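Local coordinates for cobalamin biosynthesis protein CobN (Mycobacterium tuberculosis, PDB 7C6O) that forms the large, catalytic subunit of cobaltochelatase, the enzyme that inserts cobalt into the corrin ring during cobalamin biosynthesis, at residues D421-H433 and A496-P510. Numbering follows the deposited sequence.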
ATOM      1  N   ASP A 421      -7.316  27.992  -9.886  1.00 14.88           N
ATOM      2  CA  ASP A 421      -8.737  28.172  -9.601  1.00 18.40           C
ATOM      3  C   ASP A 421      -9.560  28.203 -10.883  1.00 20.29           C
ATOM      4  O   ASP A 421     -10.634  27.597 -10.954  1.00 19.08           O
ATOM      5  CB  ASP A 421      -8.964  29.457  -8.804  1.00 19.23           C
ATOM      6  CG  ASP A 421      -8.610  29.311  -7.337  1.00 21.25           C
ATOM      7  OD1 ASP A 421      -8.106  28.238  -6.942  1.00 19.27           O
ATOM      8  OD2 ASP A 421      -8.841  30.278  -6.579  1.00 19.71           O
ATOM      9  N   ALA A 422      -9.074  28.914 -11.903  1.00 19.00           N
ATOM     10  CA  ALA A 422      -9.806  28.987 -13.164  1.00 19.73           C
ATOM     11  C   ALA A 422      -9.951  27.610 -13.796  1.00 19.53           C
ATOM     12  O   ALA A 422     -11.016  27.269 -14.326  1.00 18.78           O
ATOM     13  CB  ALA A 422      -9.103  29.945 -14.125  1.00 19.71           C
ATOM     14  N   LEU A 423      -8.890  26.802 -13.744  1.00 16.60           N
ATOM     15  CA  LEU A 423      -8.949  25.463 -14.319  1.00 19.49           C
ATOM     16  C   LEU A 423      -9.953  24.592 -13.577  1.00 19.79           C
ATOM     17  O   LEU A 423     -10.820  23.962 -14.192  1.00 18.08           O
ATOM     18  CB  LEU A 423      -7.564  24.818 -14.297  1.00 20.95           C
ATOM     19  CG  LEU A 423      -7.504  23.395 -14.861  1.00 19.53           C
ATOM     20  CD1 LEU A 423      -7.870  23.395 -16.342  1.00 19.75           C
ATOM     21  CD2 LEU A 423      -6.133  22.772 -14.638  1.00 18.38           C
ATOM     22  N   ILE A 424      -9.851  24.547 -12.246  1.00 17.83           N
ATOM     23  CA  ILE A 424     -10.711  23.650 -11.487  1.00 17.35           C
ATOM     24  C   ILE A 424     -12.158  24.130 -11.525  1.00 20.35           C
ATOM     25  O   ILE A 424     -13.086  23.313 -11.556  1.00 20.98           O
ATOM     26  CB  ILE A 424     -10.182  23.489 -10.046  1.00 18.82           C
ATOM     27  CG1 ILE A 424     -10.739  22.213  -9.412  1.00 21.77           C
ATOM     28  CG2 ILE A 424     -10.490  24.712  -9.188  1.00 22.41           C
ATOM     29  CD1 ILE A 424     -10.179  20.948 -10.029  1.00 21.94           C
ATOM     30  N   HIS A 425     -12.381  25.449 -11.550  1.00 19.99           N
ATOM     31  CA  HIS A 425     -13.745  25.954 -11.685  1.00 22.42           C
ATOM     32  C   HIS A 425     -14.339  25.563 -13.030  1.00 21.49           C
ATOM     33  O   HIS A 425     -15.522  25.217 -13.118  1.00 22.92           O
ATOM     34  CB  HIS A 425     -13.773  27.472 -11.513  1.00 23.93           C
ATOM     35  CG  HIS A 425     -13.462  27.932 -10.123  1.00 25.34           C
ATOM     36  ND1 HIS A 425     -13.470  29.261  -9.761  1.00 25.23           N
ATOM     37  CD2 HIS A 425     -13.130  27.239  -9.007  1.00 24.17           C
ATOM     38  CE1 HIS A 425     -13.159  29.368  -8.481  1.00 26.01           C
ATOM     39  NE2 HIS A 425     -12.947  28.156  -8.001  1.00 25.24           N
ATOM     40  N   ALA A 426     -13.529  25.617 -14.090  1.00 19.92           N
ATOM     41  CA  ALA A 426     -14.007  25.204 -15.405  1.00 20.65           C
ATOM     42  C   ALA A 426     -14.365  23.724 -15.420  1.00 23.25           C
ATOM     43  O   ALA A 426     -15.339  23.318 -16.065  1.00 24.98           O
ATOM     44  CB  ALA A 426     -12.949  25.513 -16.466  1.00 19.36           C
ATOM     45  N   LEU A 427     -13.590  22.900 -14.709  1.00 21.70           N
ATOM     46  CA  LEU A 427     -13.893  21.474 -14.646  1.00 20.99           C
ATOM     47  C   LEU A 427     -15.174  21.215 -13.864  1.00 24.25           C
ATOM     48  O   LEU A 427     -15.995  20.385 -14.268  1.00 22.56           O
ATOM     49  CB  LEU A 427     -12.721  20.713 -14.026  1.00 18.91           C
ATOM     50  CG  LEU A 427     -12.917  19.206 -13.846  1.00 20.28           C
ATOM     51  CD1 LEU A 427     -13.266  18.543 -15.179  1.00 24.12           C
ATOM     52  CD2 LEU A 427     -11.680  18.567 -13.230  1.00 19.60           C
ATOM     53  N   ILE A 428     -15.367  21.918 -12.745  1.00 26.43           N
ATOM     54  CA  ILE A 428     -16.592  21.752 -11.966  1.00 27.67           C
ATOM     55  C   ILE A 428     -17.809  22.138 -12.797  1.00 32.41           C
ATOM     56  O   ILE A 428     -18.839  21.453 -12.778  1.00 33.06           O
ATOM     57  CB  ILE A 428     -16.511  22.575 -10.668  1.00 26.14           C
ATOM     58  CG1 ILE A 428     -15.413  22.027  -9.754  1.00 23.29           C
ATOM     59  CG2 ILE A 428     -17.854  22.583  -9.955  1.00 29.62           C
ATOM     60  CD1 ILE A 428     -15.041  22.965  -8.628  1.00 25.17           C
ATOM     61  N   GLU A 429     -17.700  23.229 -13.557  1.00 35.22           N
ATOM     62  CA  GLU A 429     -18.844  23.735 -14.308  1.00 42.24           C
ATOM     63  C   GLU A 429     -19.232  22.802 -15.450  1.00 44.70           C
ATOM     64  O   GLU A 429     -20.423  22.608 -15.719  1.00 43.22           O
ATOM     65  CB  GLU A 429     -18.530  25.135 -14.837  1.00 47.99           C
ATOM     66  CG  GLU A 429     -19.499  25.648 -15.887  1.00 55.67           C
ATOM     67  CD  GLU A 429     -19.142  27.040 -16.373  1.00 63.43           C
ATOM     68  OE1 GLU A 429     -20.070  27.818 -16.685  1.00 66.68           O
ATOM     69  OE2 GLU A 429     -17.935  27.358 -16.440  1.00 65.39           O
ATOM     70  N   CYS A 430     -18.252  22.200 -16.125  1.00 48.32           N
ATOM     71  CA  CYS A 430     -18.502  21.403 -17.320  0.60 52.86           C
ATOM     72  C   CYS A 430     -18.113  19.938 -17.156  1.00 52.73           C
ATOM     73  O   CYS A 430     -18.112  19.198 -18.147  1.00 50.98           O
ATOM     74  CB  CYS A 430     -17.754  22.002 -18.515  0.60 55.02           C
ATOM     75  SG  CYS A 430     -17.991  23.784 -18.736  0.60 57.03           S
ATOM     76  N   GLY A 431     -17.772  19.498 -15.947  1.00 54.46           N
ATOM     77  CA  GLY A 431     -17.356  18.120 -15.766  1.00 55.43           C
ATOM     78  C   GLY A 431     -17.908  17.452 -14.523  1.00 56.07           C
ATOM     79  O   GLY A 431     -17.620  16.280 -14.265  1.00 55.58           O
ATOM     80  N   GLY A 432     -18.700  18.184 -13.744  1.00 57.09           N
ATOM     81  CA  GLY A 432     -19.287  17.605 -12.551  1.00 57.39           C
ATOM     82  C   GLY A 432     -20.430  16.662 -12.877  1.00 58.35           C
ATOM     83  O   GLY A 432     -21.152  16.830 -13.860  1.00 58.45           O
ATOM     84  N   HIS A 433     -20.591  15.648 -12.030  1.00 58.38           N
ATOM     85  CA  HIS A 433     -21.661  14.669 -12.198  1.00 56.57           C
ATOM     86  C   HIS A 433     -22.770  14.891 -11.172  1.00 55.07           C
ATOM     87  O   HIS A 433     -23.641  15.744 -11.356  1.00 57.08           O
ATOM     88  CB  HIS A 433     -21.116  13.242 -12.077  1.00 54.69           C
ATOM     89  CG  HIS A 433     -19.962  12.955 -12.987  1.00 53.03           C
ATOM     90  ND1 HIS A 433     -20.102  12.832 -14.353  1.00 53.09           N
ATOM     91  CD2 HIS A 433     -18.648  12.757 -12.725  1.00 52.23           C
ATOM     92  CE1 HIS A 433     -18.923  12.576 -14.893  1.00 53.04           C
ATOM     93  NE2 HIS A 433     -18.025  12.526 -13.927  1.00 51.99           N
ATOM     94  N   ALA A 496     -20.053  13.857 -18.522  1.00 25.22           N
ATOM     95  CA  ALA A 496     -19.496  15.197 -18.416  1.00 27.11           C
ATOM     96  C   ALA A 496     -17.976  15.122 -18.425  1.00 24.41           C
ATOM     97  O   ALA A 496     -17.379  14.334 -17.685  1.00 25.70           O
ATOM     98  CB  ALA A 496     -19.989  15.882 -17.142  1.00 29.60           C
ATOM     99  N   ALA A 497     -17.350  15.940 -19.268  1.00 24.02           N
ATOM    100  CA  ALA A 497     -15.898  15.971 -19.361  1.00 23.97           C
ATOM    101  C   ALA A 497     -15.479  17.254 -20.059  1.00 26.62           C
ATOM    102  O   ALA A 497     -16.233  17.815 -20.860  1.00 27.76           O
ATOM    103  CB  ALA A 497     -15.346  14.752 -20.111  1.00 23.55           C
ATOM    104  N   LEU A 498     -14.270  17.707 -19.746  1.00 24.64           N
ATOM    105  CA  LEU A 498     -13.708  18.929 -20.307  1.00 25.56           C
ATOM    106  C   LEU A 498     -12.661  18.542 -21.346  1.00 26.90           C
ATOM    107  O   LEU A 498     -11.583  18.053 -20.996  1.00 26.00           O
ATOM    108  CB  LEU A 498     -13.113  19.794 -19.198  1.00 27.57           C
ATOM    109  CG  LEU A 498     -12.380  21.084 -19.562  1.00 30.45           C
ATOM    110  CD1 LEU A 498     -13.177  21.913 -20.555  1.00 32.87           C
ATOM    111  CD2 LEU A 498     -12.102  21.883 -18.294  1.00 30.97           C
ATOM    112  N   ARG A 499     -12.985  18.753 -22.620  1.00 25.20           N
ATOM    113  CA  ARG A 499     -12.131  18.360 -23.732  1.00 26.20           C
ATOM    114  C   ARG A 499     -11.460  19.585 -24.339  1.00 26.90           C
ATOM    115  O   ARG A 499     -12.104  20.621 -24.537  1.00 27.32           O
ATOM    116  CB  ARG A 499     -12.938  17.629 -24.809  1.00 29.65           C
ATOM    117  CG  ARG A 499     -13.833  16.517 -24.282  1.00 32.29           C
ATOM    118  CD  ARG A 499     -14.799  16.033 -25.353  1.00 34.76           C
ATOM    119  N   ALA A 500     -10.169  19.460 -24.641  1.00 25.30           N
ATOM    120  CA  ALA A 500      -9.418  20.548 -25.268  1.00 24.21           C
ATOM    121  C   ALA A 500      -8.213  19.959 -25.982  1.00 22.47           C
ATOM    122  O   ALA A 500      -7.392  19.284 -25.352  1.00 20.09           O
ATOM    123  CB  ALA A 500      -8.978  21.580 -24.233  1.00 23.76           C
ATOM    124  N   GLY A 501      -8.100  20.222 -27.282  1.00 26.69           N
ATOM    125  CA  GLY A 501      -6.993  19.665 -28.042  1.00 26.82           C
ATOM    126  C   GLY A 501      -7.029  18.150 -28.003  1.00 24.22           C
ATOM    127  O   GLY A 501      -8.056  17.521 -28.283  1.00 23.80           O
ATOM    128  N   ASN A 502      -5.897  17.546 -27.645  1.00 19.79           N
ATOM    129  CA  ASN A 502      -5.804  16.101 -27.494  1.00 22.44           C
ATOM    130  C   ASN A 502      -5.946  15.666 -26.043  1.00 22.04           C
ATOM    131  O   ASN A 502      -5.532  14.558 -25.687  1.00 22.20           O
ATOM    132  CB  ASN A 502      -4.489  15.585 -28.078  1.00 23.32           C
ATOM    133  CG  ASN A 502      -4.510  15.530 -29.591  1.00 25.02           C
ATOM    134  OD1 ASN A 502      -5.576  15.457 -30.204  1.00 24.55           O
ATOM    135  ND2 ASN A 502      -3.332  15.560 -30.203  1.00 24.62           N
ATOM    136  N   LEU A 503      -6.531  16.511 -25.203  1.00 18.60           N
ATOM    137  CA  LEU A 503      -6.660  16.249 -23.781  1.00 19.67           C
ATOM    138  C   LEU A 503      -8.127  16.177 -23.393  1.00 21.40           C
ATOM    139  O   LEU A 503      -8.976  16.856 -23.973  1.00 21.53           O
ATOM    140  CB  LEU A 503      -5.980  17.341 -22.955  1.00 21.97           C
ATOM    141  CG  LEU A 503      -4.538  17.152 -22.500  1.00 29.07           C
ATOM    142  CD1 LEU A 503      -3.655  16.603 -23.599  1.00 27.20           C
ATOM    143  CD2 LEU A 503      -4.033  18.491 -22.064  1.00 35.66           C
ATOM    144  N   VAL A 504      -8.419  15.352 -22.393  1.00 21.72           N
ATOM    145  CA  VAL A 504      -9.716  15.368 -21.735  1.00 19.82           C
ATOM    146  C   VAL A 504      -9.476  15.401 -20.233  1.00 18.70           C
ATOM    147  O   VAL A 504      -8.674  14.621 -19.705  1.00 17.54           O
ATOM    148  CB  VAL A 504     -10.601  14.168 -22.139  1.00 22.73           C
ATOM    149  CG1 VAL A 504      -9.919  12.845 -21.841  1.00 22.02           C
ATOM    150  CG2 VAL A 504     -11.947  14.243 -21.432  1.00 26.14           C
ATOM    151  N   LEU A 505     -10.127  16.339 -19.556  1.00 19.28           N
ATOM    152  CA  LEU A 505     -10.112  16.424 -18.104  1.00 16.46           C
ATOM    153  C   LEU A 505     -11.468  15.948 -17.606  1.00 18.29           C
ATOM    154  O   LEU A 505     -12.506  16.465 -18.033  1.00 17.64           O
ATOM    155  CB  LEU A 505      -9.817  17.849 -17.629  1.00 15.86           C
ATOM    156  CG  LEU A 505      -8.340  18.256 -17.543  1.00 17.92           C
ATOM    157  CD1 LEU A 505      -7.671  18.272 -18.916  1.00 18.79           C
ATOM    158  CD2 LEU A 505      -8.188  19.609 -16.853  1.00 18.56           C
ATOM    159  N   MET A 506     -11.459  14.952 -16.724  1.00 19.56           N
ATOM    160  CA  MET A 506     -12.686  14.304 -16.292  1.00 18.62           C
ATOM    161  C   MET A 506     -12.655  14.104 -14.786  1.00 18.94           C
ATOM    162  O   MET A 506     -11.634  13.703 -14.223  1.00 17.08           O
ATOM    163  CB  MET A 506     -12.876  12.950 -16.996  1.00 20.38           C
ATOM    164  CG  MET A 506     -14.155  12.216 -16.617  1.00 24.20           C
ATOM    165  SD  MET A 506     -14.305  10.605 -17.420  1.00 27.33           S
ATOM    166  CE  MET A 506     -14.616  11.101 -19.108  1.00 30.03           C
ATOM    167  N   VAL A 507     -13.774  14.395 -14.139  1.00 17.23           N
ATOM    168  CA  VAL A 507     -13.951  14.013 -12.748  1.00 16.53           C
ATOM    169  C   VAL A 507     -14.280  12.528 -12.706  1.00 15.53           C
ATOM    170  O   VAL A 507     -15.136  12.050 -13.458  1.00 15.00           O
ATOM    171  CB  VAL A 507     -15.054  14.849 -12.085  1.00 18.67           C
ATOM    172  CG1 VAL A 507     -15.225  14.425 -10.641  1.00 16.94           C
ATOM    173  CG2 VAL A 507     -14.723  16.330 -12.177  1.00 20.89           C
ATOM    174  N   GLN A 508     -13.579  11.794 -11.850  1.00 14.55           N
ATOM    175  CA  GLN A 508     -13.819  10.363 -11.722  1.00 14.83           C
ATOM    176  C   GLN A 508     -15.294  10.116 -11.420  1.00 16.14           C
ATOM    177  O   GLN A 508     -15.870  10.810 -10.569  1.00 17.00           O
ATOM    178  CB  GLN A 508     -12.938   9.784 -10.619  1.00 16.07           C
ATOM    179  CG  GLN A 508     -12.799   8.276 -10.651  1.00 16.58           C
ATOM    180  CD  GLN A 508     -11.749   7.780  -9.682  1.00 19.62           C
ATOM    181  OE1 GLN A 508     -11.700   8.213  -8.530  1.00 18.31           O
ATOM    182  NE2 GLN A 508     -10.894   6.872 -10.146  1.00 17.45           N
ATOM    183  N   PRO A 509     -15.941   9.172 -12.101  1.00 18.98           N
ATOM    184  CA  PRO A 509     -17.373   8.978 -11.896  1.00 21.25           C
ATOM    185  C   PRO A 509     -17.656   8.565 -10.467  1.00 20.14           C
ATOM    186  O   PRO A 509     -16.792   7.978  -9.788  1.00 22.08           O
ATOM    187  CB  PRO A 509     -17.726   7.859 -12.885  1.00 21.84           C
ATOM    188  CG  PRO A 509     -16.605   7.819 -13.856  1.00 26.31           C
ATOM    189  CD  PRO A 509     -15.393   8.255 -13.111  1.00 20.69           C
ATOM    190  N   PRO A 510     -18.854   8.849  -9.966  1.00 22.68           N
ATOM    191  CA  PRO A 510     -19.153   8.541  -8.566  1.00 23.44           C
ATOM    192  C   PRO A 510     -19.258   7.043  -8.323  1.00 24.32           C
ATOM    193  O   PRO A 510     -19.692   6.272  -9.183  1.00 22.77           O
ATOM    194  CB  PRO A 510     -20.496   9.240  -8.328  1.00 23.25           C
ATOM    195  CG  PRO A 510     -21.115   9.318  -9.669  1.00 25.35           C
ATOM    196  CD  PRO A 510     -19.989   9.492 -10.647  1.00 24.94           C
TER
HETATM  197  O   HOH W   1     -19.402  18.208 -20.558  1.00 31.71           O
HETATM  198  O   HOH W   2     -15.796  15.303 -15.608  1.00 24.76           O
HETATM  199  O   HOH W   3     -22.038  12.777 -16.186  1.00 33.11           O
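Gly431 comes closest to the hairpin at Ala497, with 4.4 Å between their CA atoms. Helix 421-431 packs on one face of strands 498-500 and 503-507, which are antiparallel and joined by a type II' turn from Ala500 to Leu503. It crosses strand 503-507 at -70°, with the axes 8.7 Å apart. This is a helix packed across a beta hairpin, whose strand 503-507 pairs in parallel with strand 369-373 in a mixed sheet. Leu427 sits at the middle of the apolar contact. Its CG, anti to the backbone N (chi1 178°), lies 3.8 Å from Val507 CG2, while its CD1 rests against the backbone O of Leu505. Leu498 presses CD2 against the helix backbone, 4.0 Å from Leu427 N. One helical turn earlier, Leu423 and Leu505 cross at about a right angle and meet through CD1 and CD2. Leu423 also reaches helix 391-405, and Leu427 reaches Phe373.

Toward His433 polar contacts join the apolar ones. Ala496 CB packs against the backbone of Gly431 and Gly432. His433 NE2 donates to Val507 O at 3.0 Å. The acceptor lies in the ring plane, but the nitrogen stands above the carbonyl plane. Pro510 CD lies 4.1 Å from His433 CD2. The His433 ring also meets that of His531. Water 3 lies in the ring plane, 2.7 Å from His433 ND1. Water 2 donates to Gly431 O and Ala496 O and accepts from Val507 N.

The two ring nitrogens have in-plane partners, which should fix the imidazole's rotation. Gly431 to His433 is held by a hydrogen bond and bridging water.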